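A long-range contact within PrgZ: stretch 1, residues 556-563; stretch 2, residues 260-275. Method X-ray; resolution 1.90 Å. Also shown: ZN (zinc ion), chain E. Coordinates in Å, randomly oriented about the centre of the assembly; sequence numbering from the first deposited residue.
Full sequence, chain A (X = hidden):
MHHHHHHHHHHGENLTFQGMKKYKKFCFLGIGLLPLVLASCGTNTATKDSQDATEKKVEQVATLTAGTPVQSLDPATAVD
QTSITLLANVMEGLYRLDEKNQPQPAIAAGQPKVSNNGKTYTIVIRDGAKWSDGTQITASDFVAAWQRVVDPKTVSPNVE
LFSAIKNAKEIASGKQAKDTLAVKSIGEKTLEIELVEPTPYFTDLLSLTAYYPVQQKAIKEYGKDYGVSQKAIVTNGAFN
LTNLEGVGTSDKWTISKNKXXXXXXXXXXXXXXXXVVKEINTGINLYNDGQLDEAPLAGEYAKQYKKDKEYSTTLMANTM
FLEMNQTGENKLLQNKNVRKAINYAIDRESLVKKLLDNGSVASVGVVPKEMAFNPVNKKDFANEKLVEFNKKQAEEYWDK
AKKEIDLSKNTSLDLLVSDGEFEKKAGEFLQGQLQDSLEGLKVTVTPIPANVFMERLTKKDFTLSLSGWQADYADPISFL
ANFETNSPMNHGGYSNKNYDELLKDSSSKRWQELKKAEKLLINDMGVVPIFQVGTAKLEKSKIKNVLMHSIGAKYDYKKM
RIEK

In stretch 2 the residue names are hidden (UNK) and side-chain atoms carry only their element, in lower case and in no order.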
ATOM      1  N   ASP A 556       6.273  -7.537 -10.520  1.00 15.46           N
ATOM      2  CA  ASP A 556       6.728  -8.917 -10.428  1.00 15.68           C
ATOM      3  C   ASP A 556       7.750  -9.156 -11.541  1.00 15.56           C
ATOM      4  O   ASP A 556       7.418  -9.150 -12.732  1.00 14.38           O
ATOM      5  CB  ASP A 556       5.553  -9.891 -10.559  1.00 16.14           C
ATOM      6  CG  ASP A 556       5.959 -11.342 -10.320  1.00 18.04           C
ATOM      7  OD1 ASP A 556       7.164 -11.610 -10.123  1.00 19.91           O
ATOM      8  OD2 ASP A 556       5.062 -12.214 -10.306  1.00 20.63           O
ATOM      9  N   TYR A 557       8.997  -9.344 -11.133  1.00 15.10           N
ATOM     10  CA  TYR A 557      10.109  -9.514 -12.061  1.00 15.62           C
ATOM     11  C   TYR A 557      10.450 -10.985 -12.345  1.00 15.98           C
ATOM     12  O   TYR A 557      11.431 -11.273 -13.032  1.00 15.60           O
ATOM     13  CB  TYR A 557      11.340  -8.827 -11.483  1.00 15.96           C
ATOM     14  CG  TYR A 557      11.123  -7.371 -11.132  1.00 15.25           C
ATOM     15  CD1 TYR A 557      10.806  -6.445 -12.106  1.00 15.91           C
ATOM     16  CD2 TYR A 557      11.257  -6.919  -9.818  1.00 15.65           C
ATOM     17  CE1 TYR A 557      10.620  -5.096 -11.789  1.00 15.34           C
ATOM     18  CE2 TYR A 557      11.073  -5.594  -9.496  1.00 14.76           C
ATOM     19  CZ  TYR A 557      10.766  -4.679 -10.490  1.00 15.54           C
ATOM     20  OH  TYR A 557      10.582  -3.352 -10.167  1.00 14.29           O
ATOM     21  N   LYS A 558       9.643 -11.909 -11.824  1.00 16.26           N
ATOM     22  CA  LYS A 558       9.941 -13.336 -11.900  1.00 16.73           C
ATOM     23  C   LYS A 558      10.344 -13.790 -13.311  1.00 17.84           C
ATOM     24  O   LYS A 558      11.337 -14.487 -13.478  1.00 18.16           O
ATOM     25  CB  LYS A 558       8.741 -14.166 -11.421  1.00 16.61           C
ATOM     26  CG  LYS A 558       8.900 -15.684 -11.631  1.00 16.69           C
ATOM     27  CD  LYS A 558       7.745 -16.462 -10.979  1.00 17.83           C
ATOM     28  CE  LYS A 558       7.745 -17.904 -11.425  1.00 17.66           C
ATOM     29  NZ  LYS A 558       6.560 -18.635 -10.912  1.00 17.08           N
ATOM     30  N   LYS A 559       9.557 -13.404 -14.308  1.00 18.94           N
ATOM     31  CA  LYS A 559       9.755 -13.879 -15.675  1.00 19.91           C
ATOM     32  C   LYS A 559      10.417 -12.818 -16.561  1.00 20.44           C
ATOM     33  O   LYS A 559      10.479 -12.969 -17.785  1.00 20.49           O
ATOM     34  CB  LYS A 559       8.423 -14.342 -16.273  1.00 20.69           C
ATOM     35  CG  LYS A 559       7.848 -15.593 -15.616  1.00 23.28           C
ATOM     36  CD  LYS A 559       6.598 -16.084 -16.369  1.00 26.69           C
ATOM     37  CE  LYS A 559       5.741 -17.056 -15.542  1.00 28.60           C
ATOM     38  NZ  LYS A 559       5.936 -18.489 -15.922  1.00 31.70           N
ATOM     39  N   MET A 560      10.945 -11.766 -15.936  1.00 20.13           N
ATOM     40  CA  MET A 560      11.656 -10.698 -16.641  1.00 21.05           C
ATOM     41  C   MET A 560      12.815 -11.259 -17.463  1.00 21.76           C
ATOM     42  O   MET A 560      13.487 -12.193 -17.025  1.00 22.06           O
ATOM     43  CB  MET A 560      12.194  -9.684 -15.625  1.00 20.47           C
ATOM     44  CG  MET A 560      12.999  -8.522 -16.186  1.00 21.30           C
ATOM     45  SD  MET A 560      13.503  -7.407 -14.853  1.00 20.47           S
ATOM     46  CE  MET A 560      14.385  -6.164 -15.790  1.00 22.01           C
ATOM     47  N   ARG A 561      13.044 -10.689 -18.645  1.00 22.21           N
ATOM     48  CA  ARG A 561      14.229 -11.014 -19.449  1.00 23.66           C
ATOM     49  C   ARG A 561      14.688  -9.825 -20.296  1.00 23.68           C
ATOM     50  O   ARG A 561      13.922  -8.894 -20.534  1.00 22.58           O
ATOM     51  CB  ARG A 561      13.969 -12.229 -20.341  1.00 24.47           C
ATOM     52  CG  ARG A 561      13.010 -11.977 -21.486  1.00 27.26           C
ATOM     53  CD  ARG A 561      12.764 -13.245 -22.293  1.00 31.25           C
ATOM     54  NE  ARG A 561      12.171 -12.929 -23.593  1.00 34.42           N
ATOM     55  CZ  ARG A 561      10.867 -12.791 -23.830  1.00 36.31           C
ATOM     56  NH1 ARG A 561       9.976 -12.953 -22.868  1.00 36.33           N
ATOM     57  NH2 ARG A 561      10.445 -12.496 -25.056  1.00 37.31           N
ATOM     58  N   ILE A 562      15.943  -9.864 -20.739  1.00 24.76           N
ATOM     59  CA  ILE A 562      16.527  -8.812 -21.559  1.00 25.91           C
ATOM     60  C   ILE A 562      16.699  -9.364 -22.970  1.00 27.96           C
ATOM     61  O   ILE A 562      17.373 -10.375 -23.158  1.00 27.52           O
ATOM     62  CB  ILE A 562      17.903  -8.339 -21.019  1.00 25.94           C
ATOM     63  CG1 ILE A 562      17.827  -7.964 -19.537  1.00 25.64           C
ATOM     64  CG2 ILE A 562      18.423  -7.154 -21.827  1.00 26.38           C
ATOM     65  CD1 ILE A 562      16.785  -6.893 -19.217  1.00 24.47           C
ATOM     66  N   GLU A 563      16.078  -8.704 -23.947  1.00 30.32           N
ATOM     67  CA  GLU A 563      16.223  -9.054 -25.362  1.00 32.92           C
ATOM     68  C   GLU A 563      16.831  -7.884 -26.130  1.00 34.45           C
ATOM     69  O   GLU A 563      16.224  -6.815 -26.187  1.00 34.83           O
ATOM     70  CB  GLU A 563      14.859  -9.358 -25.977  1.00 33.26           C
ATOM     71  CG  GLU A 563      14.261 -10.704 -25.622  1.00 35.54           C
ATOM     72  CD  GLU A 563      13.140 -11.116 -26.589  1.00 39.17           C
ATOM     73  OE1 GLU A 563      12.806 -10.334 -27.517  1.00 41.57           O
ATOM     74  OE2 GLU A 563      12.591 -12.224 -26.417  1.00 39.72           O
ATOM     75  N   UNK A 260      17.495 -22.247  -5.588  1.00 22.69           N
ATOM     76  CA  UNK A 260      16.695 -23.186  -4.786  1.00 23.20           C
ATOM     77  C   UNK A 260      15.184 -22.940  -4.899  1.00 22.23           C
ATOM     78  O   UNK A 260      14.391 -23.647  -4.278  1.00 22.68           O
ATOM     79  o   UNK A 260      19.696 -25.546  -3.754  1.00 29.97           O
ATOM     80  o   UNK A 260      17.705 -25.890  -2.881  1.00 27.61           O
ATOM     81  c   UNK A 260      17.111 -23.105  -3.308  1.00 23.47           C
ATOM     82  c   UNK A 260      18.641 -25.127  -3.239  1.00 27.68           C
ATOM     83  c   UNK A 260      18.507 -23.621  -3.025  1.00 25.41           C
ATOM     84  N   UNK A 261      14.791 -21.936  -5.678  1.00 21.20           N
ATOM     85  CA  UNK A 261      13.380 -21.625  -5.906  1.00 20.32           C
ATOM     86  C   UNK A 261      12.705 -22.741  -6.706  1.00 20.77           C
ATOM     87  O   UNK A 261      13.277 -23.232  -7.686  1.00 20.15           O
ATOM     88  c   UNK A 261      11.870 -19.884  -7.021  1.00 19.77           C
ATOM     89  c   UNK A 261       9.560 -19.449  -6.422  1.00 19.52           C
ATOM     90  c   UNK A 261      10.276 -19.141  -8.693  1.00 19.47           C
ATOM     91  o   UNK A 261       8.010 -18.725  -8.117  1.00 21.19           O
ATOM     92  c   UNK A 261       9.280 -19.109  -7.747  1.00 20.34           C
ATOM     93  c   UNK A 261      11.559 -19.526  -8.337  1.00 19.92           C
ATOM     94  c   UNK A 261      13.273 -20.292  -6.646  1.00 20.22           C
ATOM     95  c   UNK A 261      10.855 -19.837  -6.070  1.00 19.02           C
ATOM     96  N   UNK A 262      11.494 -23.141  -6.301  1.00 20.67           N
ATOM     97  CA  UNK A 262      10.853 -24.317  -6.910  1.00 21.01           C
ATOM     98  C   UNK A 262      10.631 -24.117  -8.405  1.00 21.17           C
ATOM     99  O   UNK A 262      10.711 -25.069  -9.160  1.00 21.68           O
ATOM    100  c   UNK A 262       5.471 -23.167  -9.372  1.00 19.91           C
ATOM    101  c   UNK A 262       8.405 -23.756  -6.441  1.00 20.45           C
ATOM    102  c   UNK A 262       7.371 -24.535  -8.698  1.00 20.67           C
ATOM    103  c   UNK A 262       6.354 -24.235  -9.600  1.00 20.43           C
ATOM    104  c   UNK A 262       7.502 -23.750  -7.550  1.00 20.09           C
ATOM    105  c   UNK A 262       5.591 -22.366  -8.265  1.00 20.07           C
ATOM    106  c   UNK A 262       8.029 -22.715  -5.639  1.00 19.06           C
ATOM    107  n   UNK A 262       6.954 -22.069  -6.180  1.00 19.17           N
ATOM    108  c   UNK A 262       9.538 -24.704  -6.206  1.00 20.60           C
ATOM    109  c   UNK A 262       6.613 -22.672  -7.356  1.00 19.27           C
ATOM    110  N   UNK A 263      10.351 -22.880  -8.817  1.00 20.99           N
ATOM    111  CA  UNK A 263      10.110 -22.567 -10.217  1.00 20.91           C
ATOM    112  C   UNK A 263      11.264 -21.789 -10.854  1.00 21.37           C
ATOM    113  O   UNK A 263      11.047 -20.962 -11.744  1.00 20.58           O
ATOM    114  o   UNK A 263       7.179 -21.193 -11.925  1.00 22.76           O
ATOM    115  c   UNK A 263       8.812 -21.776 -10.333  1.00 20.53           C
ATOM    116  c   UNK A 263       8.123 -21.959 -11.666  1.00 21.18           C
ATOM    117  o   UNK A 263       8.501 -22.847 -12.449  1.00 23.55           O
ATOM    118  N   UNK A 264      12.492 -22.079 -10.424  1.00 22.34           N
ATOM    119  CA  UNK A 264      13.680 -21.413 -10.961  1.00 22.83           C
ATOM    120  C   UNK A 264      13.810 -21.523 -12.494  1.00 23.34           C
ATOM    121  O   UNK A 264      14.379 -20.633 -13.135  1.00 23.04           O
ATOM    122  n   UNK A 264      15.782 -24.718 -12.575  1.00 27.35           N
ATOM    123  c   UNK A 264      16.011 -23.565 -11.937  1.00 26.87           C
ATOM    124  c   UNK A 264      15.323 -23.390 -10.583  1.00 25.06           C
ATOM    125  o   UNK A 264      16.736 -22.683 -12.402  1.00 26.47           O
ATOM    126  c   UNK A 264      14.953 -21.931 -10.271  1.00 23.36           C
ATOM    127  N   UNK A 265      13.270 -22.596 -13.075  1.00 23.82           N
ATOM    128  CA  UNK A 265      13.312 -22.787 -14.533  1.00 24.49           C
ATOM    129  C   UNK A 265      12.658 -21.640 -15.339  1.00 24.38           C
ATOM    130  O   UNK A 265      13.017 -21.412 -16.496  1.00 24.31           O
ATOM    131  c   UNK A 265      10.613 -25.509 -15.396  1.00 29.14           C
ATOM    132  c   UNK A 265      11.160 -24.143 -14.964  1.00 26.29           C
ATOM    133  n   UNK A 265       8.575 -25.305 -13.972  1.00 31.52           N
ATOM    134  c   UNK A 265       9.091 -25.536 -15.350  1.00 30.28           C
ATOM    135  c   UNK A 265      12.688 -24.135 -14.923  1.00 25.11           C
ATOM    136  N   UNK A 266      11.714 -20.928 -14.730  1.00 23.60           N
ATOM    137  CA  UNK A 266      11.047 -19.782 -15.375  1.00 23.67           C
ATOM    138  C   UNK A 266      11.788 -18.444 -15.246  1.00 22.76           C
ATOM    139  O   UNK A 266      11.389 -17.450 -15.860  1.00 22.73           O
ATOM    140  o   UNK A 266       8.973 -21.459 -16.125  1.00 28.46           O
ATOM    141  c   UNK A 266       8.621 -20.551 -15.346  1.00 26.11           C
ATOM    142  c   UNK A 266       9.648 -19.597 -14.774  1.00 23.77           C
ATOM    143  o   UNK A 266       7.436 -20.384 -14.995  1.00 31.04           O
ATOM    144  N   UNK A 267      12.843 -18.406 -14.434  1.00 22.17           N
ATOM    145  CA  UNK A 267      13.540 -17.172 -14.120  1.00 21.45           C
ATOM    146  C   UNK A 267      14.783 -16.997 -14.997  1.00 22.26           C
ATOM    147  O   UNK A 267      15.686 -17.835 -14.971  1.00 21.80           O
ATOM    148  c   UNK A 267      14.559 -15.809 -12.225  1.00 21.24           C
ATOM    149  c   UNK A 267      13.925 -17.147 -12.614  1.00 21.50           C
ATOM    150  c   UNK A 267      12.686 -17.392 -11.771  1.00 19.63           C
ATOM    151  N   UNK A 268      14.828 -15.910 -15.764  1.00 22.20           N
ATOM    152  CA  UNK A 268      15.977 -15.632 -16.653  1.00 23.15           C
ATOM    153  C   UNK A 268      16.995 -14.668 -16.067  1.00 22.90           C
ATOM    154  O   UNK A 268      18.162 -14.752 -16.397  1.00 22.42           O
ATOM    155  o   UNK A 268      14.579 -15.915 -18.618  1.00 25.94           O
ATOM    156  c   UNK A 268      15.515 -15.061 -17.991  1.00 23.35           C
ATOM    157  N   UNK A 269      16.558 -13.720 -15.237  1.00 22.53           N
ATOM    158  CA  UNK A 269      17.470 -12.690 -14.764  1.00 22.75           C
ATOM    159  C   UNK A 269      18.492 -13.259 -13.781  1.00 23.46           C
ATOM    160  O   UNK A 269      18.136 -13.995 -12.864  1.00 23.64           O
ATOM    161  c   UNK A 269      17.424  -8.580 -15.519  1.00 19.70           C
ATOM    162  s   UNK A 269      16.622  -9.922 -16.394  1.00 20.38           S
ATOM    163  c   UNK A 269      16.703 -11.534 -14.111  1.00 22.08           C
ATOM    164  c   UNK A 269      15.773 -10.791 -15.062  1.00 21.51           C
ATOM    165  N   UNK A 270      19.759 -12.905 -13.988  1.00 24.21           N
ATOM    166  CA  UNK A 270      20.844 -13.270 -13.076  1.00 24.63           C
ATOM    167  C   UNK A 270      20.822 -12.359 -11.861  1.00 23.61           C
ATOM    168  O   UNK A 270      20.992 -12.803 -10.729  1.00 23.24           O
ATOM    169  o   UNK A 270      23.236 -13.785 -15.791  1.00 34.03           O
ATOM    170  c   UNK A 270      22.197 -13.119 -13.763  1.00 25.66           C
ATOM    171  o   UNK A 270      21.716 -15.142 -14.993  1.00 31.82           O
ATOM    172  c   UNK A 270      22.389 -14.090 -14.929  1.00 28.77           C
ATOM    173  N   UNK A 271      20.640 -11.069 -12.109  1.00 22.99           N
ATOM    174  CA  UNK A 271      20.449 -10.111 -11.030  1.00 22.20           C
ATOM    175  C   UNK A 271      19.777  -8.844 -11.515  1.00 20.88           C
ATOM    176  O   UNK A 271      19.825  -8.493 -12.703  1.00 20.02           O
ATOM    177  n   UNK A 271      24.950  -6.527  -9.535  1.00 34.70           N
ATOM    178  c   UNK A 271      24.098  -7.249 -10.544  1.00 32.01           C
ATOM    179  c   UNK A 271      22.898  -9.385 -11.215  1.00 26.09           C
ATOM    180  c   UNK A 271      21.761  -9.772 -10.315  1.00 23.51           C
ATOM    181  c   UNK A 271      24.085  -8.777 -10.416  1.00 30.53           C
ATOM    182  N   UNK A 272      19.136  -8.178 -10.564  1.00 18.89           N
ATOM    183  CA  UNK A 272      18.485  -6.911 -10.786  1.00 18.40           C
ATOM    184  C   UNK A 272      18.970  -5.973  -9.692  1.00 18.22           C
ATOM    185  O   UNK A 272      18.916  -6.321  -8.510  1.00 18.37           O
ATOM    186  c   UNK A 272      16.467  -8.262 -11.531  1.00 16.96           C
ATOM    187  c   UNK A 272      14.968  -8.517 -11.442  1.00 13.62           C
ATOM    188  c   UNK A 272      16.941  -7.046 -10.734  1.00 17.08           C
ATOM    189  c   UNK A 272      16.285  -5.770 -11.236  1.00 18.26           C
ATOM    190  N   UNK A 273      19.476  -4.814 -10.101  1.00 18.46           N
ATOM    191  CA  UNK A 273      19.910  -3.751  -9.190  1.00 18.66           C
ATOM    192  C   UNK A 273      18.806  -2.716  -9.029  1.00 17.76           C
ATOM    193  O   UNK A 273      18.001  -2.517  -9.936  1.00 17.53           O
ATOM    194  n   UNK A 273      22.774  -4.714  -8.969  1.00 21.31           N
ATOM    195  o   UNK A 273      22.697  -4.272 -11.170  1.00 24.36           O
ATOM    196  c   UNK A 273      21.179  -3.078  -9.733  1.00 19.31           C
ATOM    197  c   UNK A 273      22.293  -4.070 -10.014  1.00 21.71           C
ATOM    198  N   UNK A 274      18.745  -2.068  -7.865  1.00 17.67           N
ATOM    199  CA  UNK A 274      17.761  -1.009  -7.632  1.00 16.25           C
ATOM    200  C   UNK A 274      18.461   0.253  -7.135  1.00 17.04           C
ATOM    201  O   UNK A 274      19.415   0.163  -6.362  1.00 16.87           O
ATOM    202  c   UNK A 274      16.702  -1.463  -6.633  1.00 16.19           C
ATOM    203  c   UNK A 274      16.326  -3.918  -7.002  1.00 14.30           C
ATOM    204  c   UNK A 274      13.896  -3.445  -8.250  1.00 12.79           C
ATOM    205  c   UNK A 274      15.871  -2.614  -7.132  1.00 14.90           C
ATOM    206  c   UNK A 274      14.349  -4.736  -8.117  1.00 14.09           C
ATOM    207  c   UNK A 274      14.655  -2.388  -7.766  1.00 14.29           C
ATOM    208  c   UNK A 274      15.568  -4.983  -7.480  1.00 14.61           C
ATOM    209  N   UNK A 275      17.980   1.409  -7.597  1.00 16.70           N
ATOM    210  CA  UNK A 275      18.498   2.714  -7.208  1.00 17.51           C
ATOM    211  C   UNK A 275      17.338   3.635  -6.848  1.00 16.83           C
ATOM    212  O   UNK A 275      16.415   3.795  -7.640  1.00 17.00           O
ATOM    213  c   UNK A 275      19.293   3.322  -8.367  1.00 18.20           C
ATOM    214  o   UNK A 275      21.786   4.598  -7.286  1.00 24.12           O
ATOM    215  n   UNK A 275      20.289   5.795  -6.107  1.00 23.57           N
ATOM    216  c   UNK A 275      19.609   4.805  -8.208  1.00 20.82           C
ATOM    217  c   UNK A 275      20.657   5.060  -7.160  1.00 22.18           C
TER
HETATM  218 ZN    ZN E 603       6.323 -21.495 -13.827  1.00 32.50          ZN
HETATM  219  O   HOH W   1      12.056 -15.936 -17.824  1.00 39.00           O
HETATM  220  O   HOH W   2      13.548 -13.502 -14.802  1.00 20.74           O

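Position 260 carries three side-chain carbons, the third bearing two oxygens, and lies out of reach of stretch 1; it is Glu260. At 261 one carbon leads to a six-carbon ring bearing one oxygen. That oxygen accepts a hydrogen bond from Lys558 NZ at 3.2 Å, and the residue is Tyr261. Position 262 has one carbon followed by fused five- and six-membered rings holding eight carbons and a nitrogen, and makes no contact with stretch 1; only Trp262 fits.

Position 263 has two carbons, the second with two oxygens, one of which lies 2.8 Å from Lys558 NZ in a salt bridge. This is Asp263, and the atom is OD2, 2.1 Å from the zinc ion ZN. At 264 the CA-to-CB bond points away from stretch 1, and three carbons end in one oxygen and one nitrogen: Gln264. Position 265, four carbons in a row ending in nitrogen and out of reach of stretch 1, is Lys265, whose NZ forms a salt bridge with Asp263 OD1 at 2.9 Å.

Position 266 repeats the pattern of two carbons and two oxygens, and one oxygen accepts a 2.6 Å salt-bridge hydrogen bond from Lys559 NZ. It is Asp266; the oxygen is OD2, which also lies 2.0 Å from ZN. At 267 one carbon carries two more, and CA lies 3.5 Å from Lys558 O in a CA-H...O contact; this is Val267. One carbon and one oxygen, with CB 3.6 Å from Met560 O, make 268 Ser268.

At 269 an unbranched chain of two carbons, sulfur and carbon places its second carbon 3.8 Å from Met560 CG and its sulfur 3.9 Å from Ile562 CG1; it is Met269. Positions 270 (two carbons, two oxygens) and 271 (four carbons, then nitrogen) do not touch stretch 1; they are Asp270 and Lys271. Four carbons forked at the first, the longer arm ending 3.6 Å from Tyr557 CB, identify 272 as Ile272. Position 273, two carbons with an oxygen and a nitrogen, makes no contact with stretch 1 and is Asn273. At 274 one carbon bears a six-carbon ring, whose far carbon lies 3.7 Å from Tyr557 CE2: Phe274. Position 275, three carbons ending in an oxygen and a nitrogen, does not reach stretch 1; it is Gln275.

The contact joins a charged end to an apolar one. Two lysines meet two zinc-bound aspartates, while Tyr557, Met560 and Ile562 pack against Met269, Ile272 and Phe274. Between these regions, water 2 donates to Lys558 O (2.8 Å) and Met560 O (2.6 Å) and accepts from Met269 N (3.0 Å), linking backbones that share no direct hydrogen bond.

Stretch 2 (260-275) EYWDQKDVSMDKINFQ
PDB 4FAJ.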